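Local coordinates for protein R.Ecl18kI (Enterobacter cloacae, PDB 2GB7) that recognises the double-stranded DNA sequence 5'-CCNGG-3' as a type II restriction endonuclease, cleaves before the first C and extrudes nucleotides from the helix, at residues N59-F64 against Q114-R119; K15-H20 against K69-R74; E123-L128 against L158-M163. The protein carries 1 engineered substitution. All coordinates share one frame; numbering follows the deposited sequence.

Overall arrangement
From the N terminus, segment 15-20 on helix 6-20 opens contact 2, which residues 69-74 of helix 49-77 close. Before that happens, residues 59-64 of the same long helix have opened contact 1, which closes only at 114-119 on helix 102-134, so the two loops cross. Their centres lie about 13 Å apart, and Ser115 packs on Arg17 between them. Contact 3 follows in series, running from residues 123-128, further along helix 102-134, to residues 158-163, which run into the sheet. Its centre is about 16 Å from that of contact 1, and Glu123 touches Cys60. Three helices are thus tied together beside the DNA, and the last is joined to the sheet.

Contact 1. Residues N59-F64 against Q114-R119; sequences NCWKEF and QSRRSR. With nucleotides of chain B; nucleotides of chain A.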
loop_
_atom_site.group_PDB
_atom_site.type_symbol
_atom_site.label_atom_id
_atom_site.label_comp_id
_atom_site.label_asym_id
_atom_site.label_seq_id
_atom_site.Cartn_x
_atom_site.Cartn_y
_atom_site.Cartn_z
ATOM N N ASN F 59 -21.098 9.161 -8.689
ATOM C CA ASN F 59 -22.344 8.465 -8.431
ATOM C C ASN F 59 -22.195 7.177 -7.624
ATOM O O ASN F 59 -22.998 6.917 -6.708
ATOM C CB ASN F 59 -23.153 8.312 -9.706
ATOM C CG ASN F 59 -23.756 9.630 -10.139
ATOM O OD1 ASN F 59 -24.817 10.021 -9.644
ATOM N ND2 ASN F 59 -23.063 10.361 -11.023
ATOM N N CYS F 60 -21.146 6.405 -7.902
ATOM C CA CYS F 60 -20.847 5.280 -7.017
ATOM C C CYS F 60 -20.697 5.711 -5.558
ATOM O O CYS F 60 -21.233 5.058 -4.655
ATOM C CB CYS F 60 -19.594 4.539 -7.474
ATOM S SG CYS F 60 -19.868 3.496 -8.924
ATOM N N TRP F 61 -19.965 6.794 -5.323
ATOM C CA TRP F 61 -19.711 7.248 -3.960
ATOM C C TRP F 61 -20.976 7.805 -3.315
ATOM O O TRP F 61 -21.237 7.580 -2.131
ATOM C CB TRP F 61 -18.619 8.309 -3.968
ATOM C CG TRP F 61 -18.119 8.662 -2.606
ATOM C CD1 TRP F 61 -18.260 9.857 -1.977
ATOM C CD2 TRP F 61 -17.419 7.804 -1.703
ATOM N NE1 TRP F 61 -17.681 9.809 -0.724
ATOM C CE2 TRP F 61 -17.151 8.557 -0.536
ATOM C CE3 TRP F 61 -17.003 6.466 -1.757
ATOM C CZ2 TRP F 61 -16.472 8.021 0.568
ATOM C CZ3 TRP F 61 -16.300 5.943 -0.669
ATOM C CH2 TRP F 61 -16.055 6.720 0.480
ATOM N N LYS F 62 -21.776 8.512 -4.109
ATOM C CA LYS F 62 -23.042 9.077 -3.621
ATOM C C LYS F 62 -23.961 7.998 -3.040
ATOM O O LYS F 62 -24.673 8.246 -2.042
ATOM C CB LYS F 62 -23.727 9.805 -4.779
ATOM C CG LYS F 62 -24.924 10.638 -4.426
ATOM C CD LYS F 62 -25.514 11.245 -5.687
ATOM C CE LYS F 62 -26.057 10.178 -6.633
ATOM N NZ LYS F 62 -27.085 9.310 -5.984
ATOM N N GLU F 63 -23.983 6.825 -3.673
ATOM C CA GLU F 63 -24.760 5.691 -3.172
ATOM C C GLU F 63 -24.082 5.020 -1.991
ATOM O O GLU F 63 -24.732 4.720 -0.959
ATOM C CB GLU F 63 -25.025 4.636 -4.257
ATOM C CG GLU F 63 -25.633 3.352 -3.649
ATOM C CD GLU F 63 -26.277 2.407 -4.648
ATOM N N PHE F 64 -22.784 4.780 -2.125
ATOM C CA PHE F 64 -22.071 4.001 -1.121
ATOM C C PHE F 64 -21.999 4.710 0.230
ATOM O O PHE F 64 -22.325 4.108 1.269
ATOM C CB PHE F 64 -20.672 3.619 -1.603
ATOM C CG PHE F 64 -19.826 2.981 -0.535
ATOM C CD1 PHE F 64 -19.924 1.622 -0.271
ATOM C CD2 PHE F 64 -18.942 3.750 0.203
ATOM C CE1 PHE F 64 -19.137 1.036 0.737
ATOM C CE2 PHE F 64 -18.162 3.181 1.194
ATOM C CZ PHE F 64 -18.266 1.815 1.461
ATOM N N GLN F 114 -10.298 -0.521 5.159
ATOM C CA GLN F 114 -9.719 -1.615 4.343
ATOM C C GLN F 114 -10.666 -2.051 3.231
ATOM O O GLN F 114 -10.238 -2.374 2.086
ATOM C CB GLN F 114 -9.348 -2.795 5.224
ATOM C CG GLN F 114 -8.313 -2.456 6.290
ATOM C CD GLN F 114 -6.914 -2.253 5.700
ATOM O OE1 GLN F 114 -6.655 -1.293 4.953
ATOM N NE2 GLN F 114 -6.017 -3.184 5.999
ATOM N N SER F 115 -11.958 -2.039 3.552
ATOM C CA SER F 115 -12.961 -2.304 2.535
ATOM C C SER F 115 -12.948 -1.186 1.491
ATOM O O SER F 115 -12.958 -1.463 0.298
ATOM C CB SER F 115 -14.344 -2.432 3.178
ATOM O OG SER F 115 -15.392 -2.402 2.212
ATOM N N ARG F 116 -12.970 0.073 1.936
ATOM C CA ARG F 116 -12.880 1.214 1.028
ATOM C C ARG F 116 -11.704 1.140 0.056
ATOM O O ARG F 116 -11.854 1.425 -1.142
ATOM C CB ARG F 116 -12.765 2.506 1.799
ATOM C CG ARG F 116 -14.025 2.970 2.500
ATOM C CD ARG F 116 -13.707 4.317 3.100
ATOM N NE ARG F 116 -14.889 4.925 3.722
ATOM C CZ ARG F 116 -15.035 6.225 3.913
ATOM N NH1 ARG F 116 -14.073 7.076 3.600
ATOM N NH2 ARG F 116 -16.155 6.676 4.481
ATOM N N ARG F 117 -10.528 0.769 0.560
ATOM C CA ARG F 117 -9.318 0.679 -0.286
ATOM C C ARG F 117 -9.491 -0.386 -1.334
ATOM O O ARG F 117 -9.254 -0.138 -2.541
ATOM C CB ARG F 117 -8.099 0.415 0.601
ATOM C CG ARG F 117 -7.697 1.651 1.399
ATOM C CD ARG F 117 -6.790 1.293 2.562
ATOM N NE ARG F 117 -6.921 2.265 3.649
ATOM C CZ ARG F 117 -5.939 2.893 4.304
ATOM N NH1 ARG F 117 -4.648 2.682 4.015
ATOM N NH2 ARG F 117 -6.279 3.738 5.283
ATOM N N SER F 118 -9.915 -1.574 -0.905
ATOM C CA SER F 118 -10.120 -2.684 -1.828
ATOM C C SER F 118 -11.199 -2.401 -2.875
ATOM O O SER F 118 -10.981 -2.589 -4.097
ATOM C CB SER F 118 -10.458 -3.965 -1.080
ATOM O OG SER F 118 -10.484 -4.986 -2.063
ATOM N N ARG F 119 -12.323 -1.893 -2.384
ATOM C CA ARG F 119 -13.446 -1.463 -3.230
ATOM C C ARG F 119 -13.089 -0.329 -4.161
ATOM O O ARG F 119 -13.502 -0.370 -5.316
ATOM C CB ARG F 119 -14.667 -1.071 -2.388
ATOM C CG ARG F 119 -15.262 -2.276 -1.638
ATOM C CD ARG F 119 -16.497 -1.888 -0.834
ATOM N NE ARG F 119 -17.460 -1.310 -1.737
ATOM C CZ ARG F 119 -18.539 -1.936 -2.185
ATOM N NH1 ARG F 119 -18.858 -3.138 -1.721
ATOM N NH2 ARG F 119 -19.312 -1.339 -3.091
ATOM P P DT B 5 -7.170 5.501 -2.274
ATOM O OP1 DT B 5 -6.666 5.954 -3.593
ATOM O OP2 DT B 5 -7.196 6.453 -1.135
ATOM O "O5'" DT B 5 -8.637 4.913 -2.484
ATOM C "C5'" DT B 5 -9.433 4.479 -1.378
ATOM C "C4'" DT B 5 -10.083 5.670 -0.712
ATOM O "O4'" DT B 5 -10.810 6.466 -1.682
ATOM C "C3'" DT B 5 -11.074 5.360 0.416
ATOM O "O3'" DT B 5 -10.819 6.255 1.504
ATOM C "C2'" DT B 5 -12.422 5.708 -0.202
ATOM C "C1'" DT B 5 -12.030 6.870 -1.093
ATOM N N1 DT B 5 -12.962 7.251 -2.173
ATOM C C2 DT B 5 -13.210 8.596 -2.342
ATOM O O2 DT B 5 -12.725 9.456 -1.625
ATOM N N3 DT B 5 -14.055 8.896 -3.378
ATOM C C4 DT B 5 -14.671 8.005 -4.237
ATOM O O4 DT B 5 -15.397 8.424 -5.134
ATOM C C5 DT B 5 -14.381 6.608 -3.989
ATOM C C7 DT B 5 -15.016 5.569 -4.855
ATOM C C6 DT B 5 -13.550 6.307 -2.983
ATOM P P DG A 8 -11.949 -7.431 7.423
ATOM O OP1 DG A 8 -13.225 -7.007 8.065
ATOM O OP2 DG A 8 -11.545 -8.854 7.473
ATOM O "O5'" DG A 8 -12.031 -6.953 5.908
ATOM C "C5'" DG A 8 -12.181 -5.568 5.617
ATOM C "C4'" DG A 8 -12.238 -5.343 4.127
ATOM O "O4'" DG A 8 -10.935 -5.561 3.539
ATOM C "C3'" DG A 8 -13.202 -6.253 3.374
ATOM O "O3'" DG A 8 -13.851 -5.479 2.368
ATOM C "C2'" DG A 8 -12.290 -7.301 2.760
ATOM C "C1'" DG A 8 -11.030 -6.501 2.485
ATOM N N9 DG A 8 -9.787 -7.267 2.471
ATOM C C8 DG A 8 -9.272 -8.027 3.492
ATOM N N7 DG A 8 -8.116 -8.558 3.201
ATOM C C5 DG A 8 -7.855 -8.131 1.907
ATOM C C6 DG A 8 -6.744 -8.383 1.064
ATOM O O6 DG A 8 -5.731 -9.052 1.306
ATOM N N1 DG A 8 -6.887 -7.762 -0.172
ATOM C C2 DG A 8 -7.964 -6.998 -0.551
ATOM N N2 DG A 8 -7.925 -6.495 -1.792
ATOM N N3 DG A 8 -9.004 -6.750 0.229
ATOM C C4 DG A 8 -8.884 -7.343 1.436
ATOM P P DG A 7 -5.196 -7.179 9.581
ATOM O OP1 DG A 7 -4.924 -6.797 10.997
ATOM O OP2 DG A 7 -4.612 -8.427 9.043
ATOM O "O5'" DG A 7 -6.774 -7.207 9.366
ATOM C "C5'" DG A 7 -7.556 -6.055 9.685
ATOM C "C4'" DG A 7 -8.585 -5.790 8.610
ATOM O "O4'" DG A 7 -7.931 -5.368 7.390
ATOM C "C3'" DG A 7 -9.475 -6.970 8.230
ATOM O "O3'" DG A 7 -10.805 -6.473 8.018
ATOM C "C2'" DG A 7 -8.824 -7.500 6.962
ATOM C "C1'" DG A 7 -8.249 -6.244 6.323
ATOM N N9 DG A 7 -7.028 -6.446 5.545
ATOM C C8 DG A 7 -5.947 -7.220 5.892
ATOM N N7 DG A 7 -4.988 -7.192 5.006
ATOM C C5 DG A 7 -5.463 -6.347 4.011
ATOM C C6 DG A 7 -4.858 -5.926 2.799
ATOM O O6 DG A 7 -3.742 -6.212 2.359
ATOM N N1 DG A 7 -5.691 -5.077 2.077
ATOM C C2 DG A 7 -6.942 -4.672 2.477
ATOM N N2 DG A 7 -7.593 -3.850 1.637
ATOM N N3 DG A 7 -7.513 -5.047 3.613
ATOM C C4 DG A 7 -6.724 -5.883 4.324
#
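Trp61 meets Arg116, and Phe64 meets Arg119, across two helical segments whose axes come no nearer than 13.6 Å, at 155°. Trp61 CH2 stands over the centre of the Arg116 guanidinium, 3.6 Å from Arg116 CZ; with the planes 88° apart, the indole meets that face edge-on. Phe64 is turned differently: its CE1 lies 3.8 Å from Arg119 NE over one guanidinium face, and the planes are only 17° apart.

Both segments meet DT5 of chain B. One indole face carries the base, with Trp61 CE3 3.4 Å from its C5, consistent with an extruded base, while Arg116 CB lies 3.6 Å from C3' of its sugar. Segment 114-119 also hydrogen-bonds the guanines. Gln114 O accepts from N2 of DG7 of chain A at 3.1 Å, and Ser118 OG from N2 of DG8 of chain A at 3.0 Å.

Arg119 reaches Ile22 O and Glu123. The chemistry is consistent with reading of guanine N2 by Gln114 O and Ser118 OG, while Arg116, held by Glu68 and a phosphate, abuts the edge of the indole that carries the thymine.

Contact 2. Residues K15-H20 against K69-R74; sequences KERKSH and KEFTTR. With nucleotides of chain A.
Arg17 and Phe71 mark the closest backbone approach of the two helical segments, their CA atoms 8.2 Å apart, a spacing bridged mainly by the phenylalanine ring. With CG anti to the backbone N (chi1 176°), Phe71 extends toward segment 15-20 and meets it at three places. Its CE1 comes within 3.7 Å of Glu16 CB, which sits at the ring edge near the ring plane. The same CE1 is 3.8 Å from Arg17 N, so the ring end abuts the helix backbone itself. Across the ring rim from CE1, Phe71 CE2 lies over one face of the Arg17 guanidinium, 3.8 Å from NH1, with the two planes inclined at 55°.

These helices belong to the helical part of the endonuclease: helix 6-20 packs on the long helix 49-77, and helix 102-134 lies against both. From this third helix Ser111 and Asn112 each accept a hydrogen bond from Arg17 NH2, which fixes how the guanidinium is turned over the phenylalanine. Phe21 adds an edge-to-face contact with the Phe71 ring.

The bend of the Arg17 chain at chi3 (-54°) lets CD face the DNA while the tip turns back to the protein. Arg17 CD accordingly lies 3.5 Å from OP1 of DC9 of chain A. On the side of helix 49-77 away from segment 15-20, Thr73 OG1 is hydrogen-bonded to Thr98 O of the second subunit.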
loop_
_atom_site.group_PDB
_atom_site.type_symbol
_atom_site.label_atom_id
_atom_site.label_comp_id
_atom_site.label_asym_id
_atom_site.label_seq_id
_atom_site.Cartn_x
_atom_site.Cartn_y
_atom_site.Cartn_z
ATOM N N LYS F 15 -19.637 -10.547 8.643
ATOM C CA LYS F 15 -20.885 -11.212 8.284
ATOM C C LYS F 15 -21.876 -10.197 7.730
ATOM O O LYS F 15 -22.485 -10.419 6.683
ATOM C CB LYS F 15 -21.469 -11.939 9.502
ATOM C CG LYS F 15 -22.708 -12.795 9.224
ATOM C CD LYS F 15 -23.177 -13.457 10.513
ATOM C CE LYS F 15 -24.598 -14.007 10.406
ATOM N NZ LYS F 15 -24.657 -15.460 10.029
ATOM N N GLU F 16 -21.994 -9.070 8.422
ATOM C CA GLU F 16 -22.939 -8.024 8.069
ATOM C C GLU F 16 -22.542 -7.309 6.801
ATOM O O GLU F 16 -23.408 -6.971 6.015
ATOM C CB GLU F 16 -23.072 -6.997 9.192
ATOM C CG GLU F 16 -23.749 -7.553 10.452
ATOM C CD GLU F 16 -25.252 -7.736 10.311
ATOM O OE1 GLU F 16 -25.841 -8.420 11.186
ATOM O OE2 GLU F 16 -25.861 -7.184 9.367
ATOM N N ARG F 17 -21.247 -7.060 6.624
ATOM C CA ARG F 17 -20.767 -6.398 5.407
ATOM C C ARG F 17 -21.082 -7.231 4.174
ATOM O O ARG F 17 -21.549 -6.698 3.165
ATOM C CB ARG F 17 -19.265 -6.117 5.477
ATOM C CG ARG F 17 -18.814 -5.099 4.423
ATOM C CD ARG F 17 -17.312 -4.834 4.438
ATOM N NE ARG F 17 -16.825 -4.449 5.758
ATOM C CZ ARG F 17 -16.884 -3.221 6.256
ATOM N NH1 ARG F 17 -17.467 -2.242 5.562
ATOM N NH2 ARG F 17 -16.406 -2.988 7.483
ATOM N N LYS F 18 -20.798 -8.527 4.250
ATOM C CA LYS F 18 -21.089 -9.448 3.152
ATOM C C LYS F 18 -22.583 -9.479 2.819
ATOM O O LYS F 18 -22.955 -9.505 1.638
ATOM C CB LYS F 18 -20.598 -10.855 3.484
ATOM C CG LYS F 18 -20.789 -11.863 2.377
ATOM C CD LYS F 18 -20.469 -13.260 2.849
ATOM C CE LYS F 18 -21.726 -14.107 2.953
ATOM N NZ LYS F 18 -21.407 -15.482 3.455
ATOM N N SER F 19 -23.419 -9.463 3.855
ATOM C CA SER F 19 -24.863 -9.582 3.700
ATOM C C SER F 19 -25.509 -8.353 3.117
ATOM O O SER F 19 -26.551 -8.459 2.473
ATOM C CB SER F 19 -25.536 -9.834 5.051
ATOM O OG SER F 19 -25.075 -11.034 5.615
ATOM N N HIS F 20 -24.937 -7.186 3.391
ATOM C CA HIS F 20 -25.629 -5.941 3.102
ATOM C C HIS F 20 -25.070 -5.069 2.005
ATOM O O HIS F 20 -25.780 -4.213 1.486
ATOM C CB HIS F 20 -25.757 -5.109 4.360
ATOM C CG HIS F 20 -26.754 -5.667 5.319
ATOM N ND1 HIS F 20 -28.111 -5.628 5.081
ATOM C CD2 HIS F 20 -26.592 -6.307 6.496
ATOM C CE1 HIS F 20 -28.743 -6.211 6.083
ATOM N NE2 HIS F 20 -27.843 -6.640 6.947
ATOM N N LYS F 69 -22.257 4.860 6.114
ATOM C CA LYS F 69 -22.512 5.621 7.349
ATOM C C LYS F 69 -23.575 4.948 8.213
ATOM O O LYS F 69 -23.397 4.796 9.441
ATOM C CB LYS F 69 -22.892 7.079 7.052
ATOM C CG LYS F 69 -22.873 7.987 8.305
ATOM C CD LYS F 69 -23.573 9.308 8.077
ATOM C CE LYS F 69 -22.718 10.292 7.272
ATOM N NZ LYS F 69 -23.388 11.633 7.156
ATOM N N GLU F 70 -24.682 4.558 7.584
ATOM C CA GLU F 70 -25.764 3.840 8.263
ATOM C C GLU F 70 -25.313 2.466 8.790
ATOM O O GLU F 70 -25.714 2.041 9.881
ATOM C CB GLU F 70 -27.061 3.752 7.420
ATOM C CG GLU F 70 -26.934 3.180 5.990
ATOM C CD GLU F 70 -28.282 3.165 5.231
ATOM N N PHE F 71 -24.454 1.799 8.028
ATOM C CA PHE F 71 -23.847 0.549 8.466
ATOM C C PHE F 71 -23.003 0.730 9.728
ATOM O O PHE F 71 -23.143 -0.009 10.708
ATOM C CB PHE F 71 -22.981 0.005 7.321
ATOM C CG PHE F 71 -22.223 -1.226 7.670
ATOM C CD1 PHE F 71 -22.857 -2.472 7.679
ATOM C CD2 PHE F 71 -20.871 -1.152 7.991
ATOM C CE1 PHE F 71 -22.147 -3.626 7.989
ATOM C CE2 PHE F 71 -20.158 -2.295 8.305
ATOM C CZ PHE F 71 -20.792 -3.538 8.286
ATOM N N THR F 72 -22.146 1.735 9.723
ATOM C CA THR F 72 -21.267 2.001 10.853
ATOM C C THR F 72 -22.104 2.234 12.110
ATOM O O THR F 72 -21.865 1.641 13.175
ATOM C CB THR F 72 -20.396 3.209 10.542
ATOM O OG1 THR F 72 -19.645 2.932 9.345
ATOM C CG2 THR F 72 -19.457 3.539 11.707
ATOM N N THR F 73 -23.105 3.086 11.981
ATOM C CA THR F 73 -23.988 3.365 13.139
ATOM C C THR F 73 -24.639 2.085 13.658
ATOM O O THR F 73 -24.710 1.861 14.889
ATOM C CB THR F 73 -25.048 4.375 12.740
ATOM O OG1 THR F 73 -24.403 5.611 12.409
ATOM C CG2 THR F 73 -26.058 4.599 13.872
ATOM N N ARG F 74 -25.098 1.240 12.740
ATOM C CA ARG F 74 -25.744 -0.015 13.102
ATOM C C ARG F 74 -24.787 -0.954 13.812
ATOM O O ARG F 74 -25.153 -1.553 14.830
ATOM C CB ARG F 74 -26.370 -0.695 11.895
ATOM C CG ARG F 74 -27.347 -1.804 12.227
ATOM C CD ARG F 74 -28.279 -2.103 11.062
ATOM N NE ARG F 74 -29.030 -0.916 10.644
ATOM C CZ ARG F 74 -28.736 -0.136 9.599
ATOM N NH1 ARG F 74 -27.698 -0.394 8.784
ATOM N NH2 ARG F 74 -29.510 0.915 9.357
ATOM P P DC A 9 -15.118 -6.078 1.587
ATOM O OP1 DC A 9 -15.979 -4.918 1.256
ATOM O OP2 DC A 9 -15.685 -7.224 2.343
ATOM O "O5'" DC A 9 -14.488 -6.610 0.225
ATOM C "C5'" DC A 9 -13.999 -5.680 -0.737
ATOM C "C4'" DC A 9 -13.466 -6.399 -1.953
ATOM O "O4'" DC A 9 -12.227 -7.064 -1.616
ATOM C "C3'" DC A 9 -14.385 -7.475 -2.533
ATOM O "O3'" DC A 9 -14.234 -7.520 -3.953
ATOM C "C2'" DC A 9 -13.792 -8.761 -1.982
ATOM C "C1'" DC A 9 -12.309 -8.430 -1.973
ATOM N N1 DC A 9 -11.496 -9.194 -1.015
ATOM C C2 DC A 9 -10.162 -9.468 -1.338
ATOM O O2 DC A 9 -9.708 -9.053 -2.417
ATOM N N3 DC A 9 -9.404 -10.173 -0.466
ATOM C C4 DC A 9 -9.932 -10.595 0.686
ATOM N N4 DC A 9 -9.150 -11.286 1.517
ATOM C C5 DC A 9 -11.286 -10.329 1.038
ATOM C C6 DC A 9 -12.026 -9.632 0.167
#

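Contact 3. Residues E123-L128 against L158-M163; sequences EFESIL and LVDLVM. With nucleotides of chain B.
Glu125 and Asp160 bring two carboxylates together where helix 102-134 passes residues 158-163, which run into the mixed sheet, in the nuclease core assigned to the PDDEXK clan. Along Glu125 the contact builds up atom by atom. CB stays beyond touching distance of Asp160. Glu125 CG makes the nearest approach, 3.6 Å from Asp160 OD2, and Glu125 CD follows at 3.9 Å from Asp160 OD1. At the tip the branches part: Glu125 OE1 is 4.0 Å from Asp160 OD1, a close approach of like-charged groups, whereas Glu125 OE2 turns to the DNA and lies 3.5 Å from C5' of DC3 of chain B. The side chains cross at about a right angle, although their carboxylate planes are only 22° apart. The pair is seen here in a metal-depleted complex.

Backbone pairing explains why neighbouring residues of segment 158-163 both point toward the helix. Asp160 and Leu161 both face Ile179 in a classic beta bulge. Leu161 thereby packs one turn further along the helix, its CD1 4.4 Å from Leu128 CB, and Ala181 of the adjoining strand touches both Leu128 and Asp160. Leu161 CD1 also rests 4.0 Å from Leu128 O. At the start of the segment, Leu158 CA lies 3.8 Å from the phosphate oxygen OP1 of DC3 of chain B.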
loop_
_atom_site.group_PDB
_atom_site.type_symbol
_atom_site.label_atom_id
_atom_site.label_comp_id
_atom_site.label_asym_id
_atom_site.label_seq_id
_atom_site.Cartn_x
_atom_site.Cartn_y
_atom_site.Cartn_z
ATOM N N GLU F 123 -13.616 -0.946 -8.025
ATOM C CA GLU F 123 -14.608 -0.108 -8.696
ATOM C C GLU F 123 -13.956 0.663 -9.838
ATOM O O GLU F 123 -14.523 0.717 -10.918
ATOM C CB GLU F 123 -15.275 0.839 -7.699
ATOM C CG GLU F 123 -16.206 0.073 -6.779
ATOM C CD GLU F 123 -16.961 0.974 -5.816
ATOM O OE1 GLU F 123 -17.135 2.175 -6.107
ATOM O OE2 GLU F 123 -17.355 0.453 -4.751
ATOM N N PHE F 124 -12.765 1.240 -9.630
ATOM C CA PHE F 124 -12.079 1.994 -10.722
ATOM C C PHE F 124 -11.821 1.051 -11.876
ATOM O O PHE F 124 -12.090 1.359 -13.029
ATOM C CB PHE F 124 -10.777 2.580 -10.171
ATOM C CG PHE F 124 -10.034 3.482 -11.115
ATOM C CD1 PHE F 124 -10.691 4.369 -11.972
ATOM C CD2 PHE F 124 -8.638 3.452 -11.097
ATOM C CE1 PHE F 124 -9.945 5.189 -12.820
ATOM C CE2 PHE F 124 -7.904 4.289 -11.871
ATOM C CZ PHE F 124 -8.558 5.154 -12.772
ATOM N N GLU F 125 -11.289 -0.125 -11.556
ATOM C CA GLU F 125 -11.089 -1.150 -12.568
ATOM C C GLU F 125 -12.375 -1.521 -13.329
ATOM O O GLU F 125 -12.353 -1.617 -14.595
ATOM C CB GLU F 125 -10.471 -2.379 -11.889
ATOM C CG GLU F 125 -9.067 -2.145 -11.306
ATOM C CD GLU F 125 -8.743 -3.038 -10.095
ATOM O OE1 GLU F 125 -9.323 -4.142 -9.957
ATOM O OE2 GLU F 125 -7.906 -2.612 -9.266
ATOM N N SER F 126 -13.487 -1.667 -12.594
ATOM C CA SER F 126 -14.781 -2.021 -13.181
ATOM C C SER F 126 -15.274 -0.893 -14.076
ATOM O O SER F 126 -15.838 -1.121 -15.144
ATOM C CB SER F 126 -15.793 -2.294 -12.084
ATOM O OG SER F 126 -15.402 -3.434 -11.350
ATOM N N ILE F 127 -15.089 0.336 -13.605
ATOM C CA ILE F 127 -15.473 1.503 -14.412
ATOM C C ILE F 127 -14.699 1.509 -15.746
ATOM O O ILE F 127 -15.258 1.766 -16.834
ATOM C CB ILE F 127 -15.211 2.798 -13.630
ATOM C CG1 ILE F 127 -16.232 2.913 -12.472
ATOM C CG2 ILE F 127 -15.285 4.015 -14.604
ATOM C CD1 ILE F 127 -15.864 4.008 -11.485
ATOM N N LEU F 128 -13.402 1.204 -15.701
ATOM C CA LEU F 128 -12.588 1.176 -16.946
ATOM C C LEU F 128 -12.938 -0.008 -17.857
ATOM O O LEU F 128 -12.899 0.093 -19.079
ATOM C CB LEU F 128 -11.091 1.148 -16.581
ATOM C CG LEU F 128 -10.587 2.410 -15.854
ATOM C CD1 LEU F 128 -9.104 2.178 -15.392
ATOM C CD2 LEU F 128 -10.707 3.624 -16.830
ATOM N N LEU F 158 -1.197 -7.374 -12.095
ATOM C CA LEU F 158 -1.610 -5.965 -11.983
ATOM C C LEU F 158 -2.153 -5.423 -13.353
ATOM O O LEU F 158 -2.664 -4.304 -13.423
ATOM C CB LEU F 158 -0.447 -5.192 -11.328
ATOM C CG LEU F 158 0.201 -3.982 -11.994
ATOM C CD1 LEU F 158 1.382 -3.495 -11.166
ATOM C CD2 LEU F 158 0.623 -4.284 -13.413
ATOM N N VAL F 159 -2.054 -6.236 -14.395
ATOM C CA VAL F 159 -2.699 -5.860 -15.656
ATOM C C VAL F 159 -4.159 -6.182 -15.486
ATOM O O VAL F 159 -4.505 -7.301 -15.062
ATOM C CB VAL F 159 -2.193 -6.695 -16.805
ATOM C CG1 VAL F 159 -3.037 -6.376 -18.085
ATOM C CG2 VAL F 159 -0.708 -6.459 -17.003
ATOM N N ASP F 160 -5.012 -5.199 -15.751
ATOM C CA ASP F 160 -6.458 -5.358 -15.604
ATOM C C ASP F 160 -7.156 -5.742 -16.896
ATOM O O ASP F 160 -8.071 -6.564 -16.877
ATOM C CB ASP F 160 -7.045 -4.067 -15.096
ATOM C CG ASP F 160 -6.602 -3.784 -13.682
ATOM O OD1 ASP F 160 -6.605 -4.731 -12.830
ATOM O OD2 ASP F 160 -6.182 -2.647 -13.418
ATOM N N LEU F 161 -6.741 -5.112 -17.996
ATOM C CA LEU F 161 -7.376 -5.334 -19.301
ATOM C C LEU F 161 -6.348 -5.631 -20.360
ATOM O O LEU F 161 -5.295 -5.009 -20.394
ATOM C CB LEU F 161 -8.128 -4.089 -19.728
ATOM C CG LEU F 161 -9.203 -3.627 -18.748
ATOM C CD1 LEU F 161 -9.675 -2.237 -19.042
ATOM C CD2 LEU F 161 -10.362 -4.631 -18.673
ATOM N N VAL F 162 -6.674 -6.594 -21.212
ATOM C CA VAL F 162 -5.795 -7.018 -22.283
ATOM C C VAL F 162 -6.578 -6.938 -23.599
ATOM O O VAL F 162 -7.575 -7.637 -23.770
ATOM C CB VAL F 162 -5.369 -8.471 -22.094
ATOM C CG1 VAL F 162 -4.434 -8.914 -23.230
ATOM C CG2 VAL F 162 -4.711 -8.707 -20.693
ATOM N N MET F 163 -6.125 -6.096 -24.510
ATOM C CA MET F 163 -6.794 -5.897 -25.801
ATOM C C MET F 163 -5.905 -6.568 -26.849
ATOM O O MET F 163 -4.737 -6.194 -26.990
ATOM C CB MET F 163 -6.881 -4.388 -26.069
ATOM C CG MET F 163 -7.821 -3.912 -27.160
ATOM S SD MET F 163 -7.392 -4.527 -28.815
ATOM C CE MET F 163 -5.824 -3.728 -29.086
ATOM P P DC B 3 -3.067 -4.307 -8.036
ATOM O OP1 DC B 3 -3.548 -3.923 -9.389
ATOM O OP2 DC B 3 -1.668 -3.990 -7.625
ATOM O "O5'" DC B 3 -4.093 -3.692 -6.991
ATOM C "C5'" DC B 3 -5.479 -3.972 -7.143
ATOM C "C4'" DC B 3 -6.276 -3.210 -6.116
ATOM O "O4'" DC B 3 -6.279 -3.960 -4.877
ATOM C "C3'" DC B 3 -5.626 -1.866 -5.809
ATOM O "O3'" DC B 3 -6.396 -0.737 -6.173
ATOM C "C2'" DC B 3 -5.353 -1.874 -4.319
ATOM C "C1'" DC B 3 -6.075 -3.090 -3.770
ATOM N N1 DC B 3 -5.184 -3.767 -2.816
ATOM C C2 DC B 3 -5.563 -3.864 -1.475
ATOM O O2 DC B 3 -6.662 -3.411 -1.128
ATOM N N3 DC B 3 -4.718 -4.444 -0.590
ATOM C C4 DC B 3 -3.538 -4.910 -1.002
ATOM N N4 DC B 3 -2.728 -5.471 -0.096
ATOM C C5 DC B 3 -3.131 -4.828 -2.363
ATOM C C6 DC B 3 -3.980 -4.264 -3.230
#